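Local structure of acyl-coenzyme A oxidase 1 (5Y9D) at residues K35-T40 against A330-C335; T43-T48 against E57-E62; P363-C368 against I641-A646. The protein catalyses the FAD-dependent oxidation of saturated acyl-CoA by O2 to the (2E)-enoyl-CoA and H2O2 in peroxisomal fatty acid beta-oxidation. All coordinates share one frame; numbering follows the deposited sequence.

Interaction 1. Residues K35-T40 against A330-C335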
loop_
_atom_site.group_PDB
_atom_site.type_symbol
_atom_site.label_atom_id
_atom_site.label_comp_id
_atom_site.label_asym_id
_atom_site.label_seq_id
_atom_site.Cartn_x
_atom_site.Cartn_y
_atom_site.Cartn_z
ATOM N N LYS A 35 -1.845 26.492 -20.076
ATOM C CA LYS A 35 -1.457 27.639 -19.246
ATOM C C LYS A 35 -0.352 27.228 -18.308
ATOM O O LYS A 35 0.679 27.917 -18.206
ATOM C CB LYS A 35 -2.659 28.174 -18.437
ATOM C CG LYS A 35 -3.796 28.688 -19.329
ATOM C CD LYS A 35 -5.150 28.792 -18.625
ATOM C CE LYS A 35 -5.301 30.090 -17.834
ATOM N NZ LYS A 35 -5.353 31.276 -18.739
ATOM N N GLU A 36 -0.547 26.091 -17.641
ATOM C CA GLU A 36 0.448 25.605 -16.683
ATOM C C GLU A 36 1.750 25.398 -17.395
ATOM O O GLU A 36 2.798 25.717 -16.860
ATOM C CB GLU A 36 0.062 24.278 -16.040
ATOM C CG GLU A 36 -1.021 24.339 -15.009
ATOM C CD GLU A 36 -0.632 25.017 -13.707
ATOM O OE1 GLU A 36 0.578 25.209 -13.390
ATOM O OE2 GLU A 36 -1.600 25.337 -12.973
ATOM N N ARG A 37 1.668 24.869 -18.609
ATOM C CA ARG A 37 2.863 24.530 -19.379
ATOM C C ARG A 37 3.550 25.771 -19.987
ATOM O O ARG A 37 4.722 25.737 -20.323
ATOM C CB ARG A 37 2.538 23.466 -20.445
ATOM C CG ARG A 37 3.778 23.016 -21.212
ATOM C CD ARG A 37 3.559 21.747 -22.000
ATOM N NE ARG A 37 3.306 20.571 -21.174
ATOM C CZ ARG A 37 2.178 19.877 -21.166
ATOM N NH1 ARG A 37 2.058 18.798 -20.395
ATOM N NH2 ARG A 37 1.162 20.242 -21.915
ATOM N N GLY A 38 2.812 26.862 -20.134
ATOM C CA GLY A 38 3.428 28.149 -20.488
ATOM C C GLY A 38 4.241 28.774 -19.358
ATOM O O GLY A 38 5.103 29.599 -19.614
ATOM N N LYS A 39 3.986 28.383 -18.105
ATOM C CA LYS A 39 4.763 28.915 -16.963
ATOM C C LYS A 39 6.202 28.399 -16.918
ATOM O O LYS A 39 7.053 28.992 -16.280
ATOM C CB LYS A 39 4.119 28.569 -15.628
ATOM C CG LYS A 39 2.677 29.012 -15.413
ATOM C CD LYS A 39 2.100 28.378 -14.143
ATOM C CE LYS A 39 0.742 28.978 -13.796
ATOM N NZ LYS A 39 0.205 28.527 -12.479
ATOM N N THR A 40 6.491 27.294 -17.589
ATOM C CA THR A 40 7.812 26.711 -17.506
ATOM C C THR A 40 8.890 27.727 -17.911
ATOM O O THR A 40 8.789 28.340 -18.960
ATOM C CB THR A 40 7.873 25.433 -18.358
ATOM O OG1 THR A 40 6.930 24.502 -17.837
ATOM C CG2 THR A 40 9.261 24.765 -18.323
ATOM N N ALA A 330 -0.506 11.870 -11.111
ATOM C CA ALA A 330 -1.099 12.659 -10.025
ATOM C C ALA A 330 -0.971 14.187 -10.190
ATOM O O ALA A 330 -1.950 14.903 -10.005
ATOM C CB ALA A 330 -0.488 12.222 -8.703
ATOM N N LEU A 331 0.228 14.671 -10.494
ATOM C CA LEU A 331 0.489 16.089 -10.545
ATOM C C LEU A 331 -0.099 16.751 -11.783
ATOM O O LEU A 331 -0.465 17.921 -11.713
ATOM C CB LEU A 331 2.001 16.396 -10.496
ATOM C CG LEU A 331 2.712 16.166 -9.162
ATOM C CD1 LEU A 331 4.210 16.303 -9.338
ATOM C CD2 LEU A 331 2.199 17.117 -8.085
ATOM N N ARG A 332 -0.149 16.056 -12.924
ATOM C CA ARG A 332 -0.892 16.592 -14.084
ATOM C C ARG A 332 -2.408 16.659 -13.799
ATOM O O ARG A 332 -3.087 17.587 -14.225
ATOM C CB ARG A 332 -0.647 15.790 -15.348
ATOM C CG ARG A 332 0.658 16.108 -16.085
ATOM C CD ARG A 332 0.885 15.056 -17.162
ATOM N NE ARG A 332 2.123 15.319 -17.880
ATOM C CZ ARG A 332 2.648 14.559 -18.838
ATOM N NH1 ARG A 332 2.045 13.447 -19.245
ATOM N NH2 ARG A 332 3.787 14.929 -19.390
ATOM N N TYR A 333 -2.918 15.656 -13.100
ATOM C CA TYR A 333 -4.282 15.667 -12.663
ATOM C C TYR A 333 -4.534 16.786 -11.659
ATOM O O TYR A 333 -5.610 17.362 -11.700
ATOM C CB TYR A 333 -4.670 14.326 -12.059
ATOM C CG TYR A 333 -6.127 14.236 -11.715
ATOM C CD1 TYR A 333 -7.081 14.377 -12.682
ATOM C CD2 TYR A 333 -6.554 13.985 -10.402
ATOM C CE1 TYR A 333 -8.427 14.295 -12.377
ATOM C CE2 TYR A 333 -7.898 13.888 -10.093
ATOM C CZ TYR A 333 -8.831 14.058 -11.088
ATOM O OH TYR A 333 -10.186 13.957 -10.810
ATOM N N ALA A 334 -3.558 17.107 -10.796
ATOM C CA ALA A 334 -3.713 18.151 -9.761
ATOM C C ALA A 334 -3.855 19.523 -10.363
ATOM O O ALA A 334 -4.569 20.385 -9.846
ATOM C CB ALA A 334 -2.512 18.167 -8.806
ATOM N N CYS A 335 -3.104 19.744 -11.418
ATOM C CA CYS A 335 -3.183 20.967 -12.169
ATOM C C CYS A 335 -4.494 21.157 -12.936
ATOM O O CYS A 335 -4.746 22.232 -13.433
ATOM C CB CYS A 335 -2.049 21.013 -13.168
ATOM S SG CYS A 335 -0.426 21.104 -12.414
#
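E36 and C335 bring residues 35-40 and 330-335 closest together: CG of E36 lies 3.9 Å from CB of C335, and SG of C335 stands 4.1 Å from CD of E36. Both CB atoms point across the gap, and the bend of the glutamate chain at its second torsion (chi2 -70°) lays CG against CB of C335 as the nearest atom, with the carboxylate carbon beside SG. Beside this pair, the guanidinium groups of R37 and R332 converge, with NE of R332 4.3 Å from NH1 of R37, near the plane of the R37 group at its edge.

What positions these groups lies mostly beyond the two segments. The E36 carboxylate is paired through OE2 with K350 and through OE1 with R637, while K39 NZ adds a weak bond to OE1 at 3.5 Å. D645 takes R37 NE on one carboxylate oxygen and R332 NH2 on the other; the carbonyls of Y661 and G659 bind R37 NH1 and R332 NH1.

The two arginines are therefore gathered round one buried anion, whose charge probably offsets theirs. This shared carboxylate probably contributes to holding the segments together, as does K350 by also bonding the C335 carbonyl.

Interaction 2. Residues T43-T48 against E57-E62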
loop_
_atom_site.group_PDB
_atom_site.type_symbol
_atom_site.label_atom_id
_atom_site.label_comp_id
_atom_site.label_asym_id
_atom_site.label_seq_id
_atom_site.Cartn_x
_atom_site.Cartn_y
_atom_site.Cartn_z
ATOM N N THR A 43 14.159 25.131 -20.596
ATOM C CA THR A 43 13.989 24.141 -21.647
ATOM C C THR A 43 13.902 22.733 -21.043
ATOM O O THR A 43 14.872 22.241 -20.439
ATOM C CB THR A 43 15.170 24.185 -22.613
ATOM O OG1 THR A 43 15.239 25.495 -23.200
ATOM C CG2 THR A 43 15.038 23.101 -23.713
ATOM N N VAL A 44 12.748 22.086 -21.213
ATOM C CA VAL A 44 12.479 20.797 -20.565
ATOM C C VAL A 44 13.610 19.799 -20.783
ATOM O O VAL A 44 14.020 19.123 -19.872
ATOM C CB VAL A 44 11.159 20.159 -21.059
ATOM C CG1 VAL A 44 11.054 18.713 -20.607
ATOM C CG2 VAL A 44 9.970 20.942 -20.551
ATOM N N ARG A 45 14.122 19.726 -21.993
ATOM C CA ARG A 45 15.136 18.736 -22.320
ATOM C C ARG A 45 16.441 18.964 -21.583
ATOM O O ARG A 45 17.234 18.036 -21.475
ATOM C CB ARG A 45 15.378 18.711 -23.812
ATOM C CG ARG A 45 16.043 17.458 -24.294
ATOM C CD ARG A 45 16.376 17.588 -25.758
ATOM N NE ARG A 45 16.993 16.375 -26.305
ATOM C CZ ARG A 45 16.338 15.249 -26.616
ATOM N NH1 ARG A 45 15.032 15.105 -26.375
ATOM N NH2 ARG A 45 17.001 14.244 -27.142
ATOM N N ASP A 46 16.697 20.175 -21.073
ATOM C CA ASP A 46 17.905 20.368 -20.283
ATOM C C ASP A 46 17.763 19.593 -18.942
ATOM O O ASP A 46 18.705 18.937 -18.507
ATOM C CB ASP A 46 18.220 21.852 -20.043
ATOM C CG ASP A 46 18.700 22.600 -21.304
ATOM O OD1 ASP A 46 19.280 22.009 -22.240
ATOM O OD2 ASP A 46 18.524 23.827 -21.335
ATOM N N VAL A 47 16.598 19.657 -18.298
ATOM C CA VAL A 47 16.359 18.863 -17.084
ATOM C C VAL A 47 16.372 17.357 -17.394
ATOM O O VAL A 47 16.928 16.586 -16.630
ATOM C CB VAL A 47 15.033 19.203 -16.370
ATOM C CG1 VAL A 47 14.964 18.483 -15.031
ATOM C CG2 VAL A 47 14.915 20.695 -16.137
ATOM N N THR A 48 15.766 16.959 -18.514
ATOM C CA THR A 48 15.754 15.556 -18.951
ATOM C C THR A 48 17.203 15.044 -19.117
ATOM O O THR A 48 17.540 13.970 -18.653
ATOM C CB THR A 48 14.919 15.379 -20.259
ATOM O OG1 THR A 48 13.595 15.916 -20.077
ATOM C CG2 THR A 48 14.769 13.926 -20.612
ATOM N N GLU A 57 22.847 10.206 -23.539
ATOM C CA GLU A 57 22.121 9.198 -22.779
ATOM C C GLU A 57 20.619 9.331 -23.019
ATOM O O GLU A 57 19.911 8.349 -23.199
ATOM C CB GLU A 57 22.432 9.305 -21.293
ATOM C CG GLU A 57 23.913 9.431 -20.945
ATOM C CD GLU A 57 24.785 8.307 -21.490
ATOM O OE1 GLU A 57 24.258 7.218 -21.822
ATOM O OE2 GLU A 57 26.018 8.511 -21.570
ATOM N N THR A 58 20.141 10.557 -23.042
ATOM C CA THR A 58 18.767 10.812 -23.400
ATOM C C THR A 58 18.405 10.269 -24.774
ATOM O O THR A 58 17.307 9.719 -24.952
ATOM C CB THR A 58 18.488 12.298 -23.346
ATOM O OG1 THR A 58 18.722 12.720 -22.003
ATOM C CG2 THR A 58 17.053 12.593 -23.735
ATOM N N GLN A 59 19.313 10.403 -25.738
ATOM C CA GLN A 59 19.039 9.882 -27.071
ATOM C C GLN A 59 18.895 8.374 -27.047
ATOM O O GLN A 59 18.019 7.825 -27.711
ATOM C CB GLN A 59 20.098 10.305 -28.073
ATOM C CG GLN A 59 19.800 11.646 -28.733
ATOM C CD GLN A 59 20.880 12.034 -29.738
ATOM O OE1 GLN A 59 21.150 11.287 -30.703
ATOM N NE2 GLN A 59 21.518 13.192 -29.510
ATOM N N ILE A 60 19.747 7.719 -26.263
ATOM C CA ILE A 60 19.736 6.276 -26.139
ATOM C C ILE A 60 18.459 5.861 -25.421
ATOM O O ILE A 60 17.788 4.901 -25.804
ATOM C CB ILE A 60 20.992 5.795 -25.402
ATOM C CG1 ILE A 60 22.191 5.903 -26.336
ATOM C CG2 ILE A 60 20.858 4.351 -24.933
ATOM C CD1 ILE A 60 23.533 5.718 -25.641
ATOM N N VAL A 61 18.109 6.597 -24.383
ATOM C CA VAL A 61 16.860 6.333 -23.653
ATOM C C VAL A 61 15.631 6.505 -24.541
ATOM O O VAL A 61 14.693 5.700 -24.450
ATOM C CB VAL A 61 16.768 7.204 -22.387
ATOM C CG1 VAL A 61 15.338 7.310 -21.863
ATOM C CG2 VAL A 61 17.719 6.632 -21.344
ATOM N N GLU A 62 15.651 7.516 -25.408
ATOM C CA GLU A 62 14.553 7.729 -26.366
ATOM C C GLU A 62 14.448 6.593 -27.401
ATOM O O GLU A 62 13.351 6.113 -27.642
ATOM C CB GLU A 62 14.641 9.120 -27.021
ATOM C CG GLU A 62 14.059 10.182 -26.077
ATOM C CD GLU A 62 14.259 11.634 -26.510
ATOM O OE1 GLU A 62 15.193 11.933 -27.302
ATOM O OE2 GLU A 62 13.482 12.491 -26.017
#
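Two consecutive helices of the acyl-CoA oxidase N-terminal region, 44-52 and 55-70, form a helical corner here, and a salt bridge from R45 to E62 spans it. The segment axes run at 92° to each other and come no closer than 11.3 Å. R45 reaches across with CG anti to its own backbone nitrogen (chi1 -161°) and a chain extended as far as NE; E62, also extended beyond CG, arrives from the opposite direction. The guanidinium grips the carboxylate end-on. NH2 of R45 gives OE1 of E62 a bond of 2.9 Å that lies in the guanidinium plane, and NH1 of R45 bonds OE2 of E62 at 3.1 Å, the oxygen tilted out of the guanidinium plane. Both oxygens are met on their syn sides, yet the two planes are turned 39° apart, so the bidentate pair is twisted rather than flat.

In this turn between successive helices, T48 and T58 meet on the inside of the corner. CG2 of T58 sits over one face of the R45 guanidinium, 3.8 Å from NH2 of R45 and displaced toward the rim, and also lies 4.1 Å from CG2 of T48, whose side chain it meets at about a right angle. CG of Q59 approaches the guanidinium edge, 4.1 Å from R45 NH2.

E55, from the start of the second helix, forms a further salt bridge with R45 NH2. A leucine in place of R45 would probably leave the E62 and E55 carboxylates without their shared positive partner and strip the T58 methyl of the flat group beneath it. The hydroxyl of T58 turns instead to N49 and N52, both in the first helix, while that of T48 probably bonds to the carbonyl of A646.

Interaction 3. Residues P363-C368 against I641-A646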
loop_
_atom_site.group_PDB
_atom_site.type_symbol
_atom_site.label_atom_id
_atom_site.label_comp_id
_atom_site.label_asym_id
_atom_site.label_seq_id
_atom_site.Cartn_x
_atom_site.Cartn_y
_atom_site.Cartn_z
ATOM N N PRO A 363 7.168 17.131 -2.264
ATOM C CA PRO A 363 8.368 16.569 -1.661
ATOM C C PRO A 363 8.669 15.190 -2.216
ATOM O O PRO A 363 9.821 14.849 -2.448
ATOM C CB PRO A 363 8.036 16.513 -0.173
ATOM C CG PRO A 363 6.820 17.407 0.007
ATOM C CD PRO A 363 6.089 17.368 -1.297
ATOM N N LEU A 364 7.626 14.418 -2.443
ATOM C CA LEU A 364 7.748 13.155 -3.150
ATOM C C LEU A 364 8.341 13.369 -4.560
ATOM O O LEU A 364 9.216 12.593 -4.996
ATOM C CB LEU A 364 6.390 12.415 -3.170
ATOM C CG LEU A 364 5.692 12.232 -1.801
ATOM C CD1 LEU A 364 4.327 11.580 -1.937
ATOM C CD2 LEU A 364 6.540 11.461 -0.789
ATOM N N LEU A 365 7.949 14.445 -5.250
ATOM C CA LEU A 365 8.646 14.791 -6.519
ATOM C C LEU A 365 10.164 14.964 -6.341
ATOM O O LEU A 365 10.954 14.502 -7.143
ATOM C CB LEU A 365 8.071 16.037 -7.191
ATOM C CG LEU A 365 8.742 16.388 -8.533
ATOM C CD1 LEU A 365 8.669 15.231 -9.531
ATOM C CD2 LEU A 365 8.135 17.636 -9.151
ATOM N N ALA A 366 10.557 15.642 -5.284
ATOM C CA ALA A 366 11.971 15.803 -4.995
ATOM C C ALA A 366 12.625 14.471 -4.619
ATOM O O ALA A 366 13.703 14.143 -5.126
ATOM C CB ALA A 366 12.165 16.827 -3.911
ATOM N N TYR A 367 11.948 13.686 -3.800
ATOM C CA TYR A 367 12.424 12.335 -3.442
ATOM C C TYR A 367 12.766 11.634 -4.731
ATOM O O TYR A 367 13.888 11.176 -4.931
ATOM C CB TYR A 367 11.337 11.520 -2.679
ATOM C CG TYR A 367 11.808 10.329 -1.874
ATOM C CD1 TYR A 367 13.067 9.772 -2.057
ATOM C CD2 TYR A 367 10.982 9.738 -0.924
ATOM C CE1 TYR A 367 13.503 8.690 -1.310
ATOM C CE2 TYR A 367 11.410 8.654 -0.169
ATOM C CZ TYR A 367 12.676 8.131 -0.390
ATOM O OH TYR A 367 13.143 7.046 0.321
ATOM N N CYS A 368 11.777 11.557 -5.612
ATOM C CA CYS A 368 11.924 10.884 -6.890
ATOM C C CYS A 368 13.152 11.376 -7.643
ATOM O O CYS A 368 13.994 10.564 -8.012
ATOM C CB CYS A 368 10.654 11.076 -7.726
ATOM S SG CYS A 368 10.858 10.387 -9.368
ATOM N N ILE A 641 4.794 21.211 -14.099
ATOM C CA ILE A 641 4.632 20.702 -15.439
ATOM C C ILE A 641 5.971 20.560 -16.129
ATOM O O ILE A 641 6.183 19.616 -16.853
ATOM C CB ILE A 641 3.651 21.546 -16.260
ATOM C CG1 ILE A 641 2.278 21.519 -15.613
ATOM C CG2 ILE A 641 3.523 21.003 -17.662
ATOM C CD1 ILE A 641 1.785 20.127 -15.315
ATOM N N GLY A 642 6.868 21.508 -15.919
ATOM C CA GLY A 642 8.194 21.381 -16.471
ATOM C C GLY A 642 8.995 20.213 -15.939
ATOM O O GLY A 642 9.553 19.481 -16.713
ATOM N N LEU A 643 9.014 20.002 -14.633
ATOM C CA LEU A 643 9.762 18.888 -14.034
ATOM C C LEU A 643 9.234 17.477 -14.370
ATOM O O LEU A 643 9.982 16.509 -14.723
ATOM C CB LEU A 643 9.854 19.125 -12.532
ATOM C CG LEU A 643 10.220 20.583 -12.254
ATOM C CD1 LEU A 643 9.824 21.037 -10.868
ATOM C CD2 LEU A 643 11.692 20.846 -12.497
ATOM N N THR A 644 7.919 17.388 -14.311
ATOM C CA THR A 644 7.229 16.201 -14.733
ATOM C C THR A 644 7.419 15.960 -16.228
ATOM O O THR A 644 7.561 14.838 -16.649
ATOM C CB THR A 644 5.762 16.206 -14.270
ATOM O OG1 THR A 644 5.157 17.461 -14.561
ATOM C CG2 THR A 644 5.713 16.021 -12.796
ATOM N N ASP A 645 7.414 17.027 -17.018
ATOM C CA ASP A 645 7.619 16.950 -18.457
ATOM C C ASP A 645 9.026 16.447 -18.700
ATOM O O ASP A 645 9.308 15.742 -19.649
ATOM C CB ASP A 645 7.404 18.316 -19.114
ATOM C CG ASP A 645 5.945 18.588 -19.462
ATOM O OD1 ASP A 645 5.113 17.678 -19.375
ATOM O OD2 ASP A 645 5.627 19.726 -19.821
ATOM N N ALA A 646 9.894 16.875 -17.800
ATOM C CA ALA A 646 11.323 16.636 -17.768
ATOM C C ALA A 646 11.623 15.169 -17.628
ATOM O O ALA A 646 12.679 14.718 -18.044
ATOM C CB ALA A 646 11.957 17.404 -16.631
#
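A single leucine, L365, carries one side of this contact and divides its two methyls between neighbouring residues of helix 640-646. CD2 of L365 lies 4.1 Å from CB of L643 and 4.2 Å from CD1 of L643, while CD1 of L365 comes to a looser 4.5 Å from CG2 of T644. The methyl placement follows from the torsions: CG of L365 is anti to the backbone nitrogen (chi1 -178°), which carries the isobutyl group out from helix 355-391, and chi2 of 57° spreads the methyls across the L643-T644 pair.

L643 answers with a different shape. Its CG is anti to its carbonyl carbon and beside its backbone nitrogen, and the two leucine side chains cross at about a right angle. CD2 of L365 therefore meets the base of L643 and one of its branches together. T644 presents only its methyl: with chi1 at 47°, its hydroxyl is committed to the carbonyl of V640, one turn earlier, and the interface receives carbon rather than oxygen. No hydrogen bond crosses and the touching atoms are all carbon, so the junction is apolar; with 102 Å² buried in total and the nearest CA atoms, those of L365 and T644, 8.5 Å apart, it is also slender.

Helix 355-391 belongs to the C-alpha1 region and helix 640-646 to the C-terminal oxidase region. L365 also packs on F647, the residue after A646, and on L331 of helix 306-334. Helix 589-606 receives P363, L364 and A366, while I641 leans on helix 28-38, placing the short helix between N-terminal and C-alpha1 elements.

How the interactions relate
From the N terminus, helix 28-38 is followed by helix 44-52, so the first segments of interactions 1 and 2 adjoin in sequence. Interaction 2 closes first, a local loop of eight intervening residues between consecutive helices. It falls wholly within the much longer loop of 289 residues, including the strands, that interaction 1 closes at the end of helix 306-334. Interaction 3 opens afterwards, in series with both, and spans 272 residues to join helix 355-391 to helix 640-646. That short helix is common ground: it touches both other contacts, through D645 and A646, tying N-terminal, C-alpha1 and C-terminal regions together.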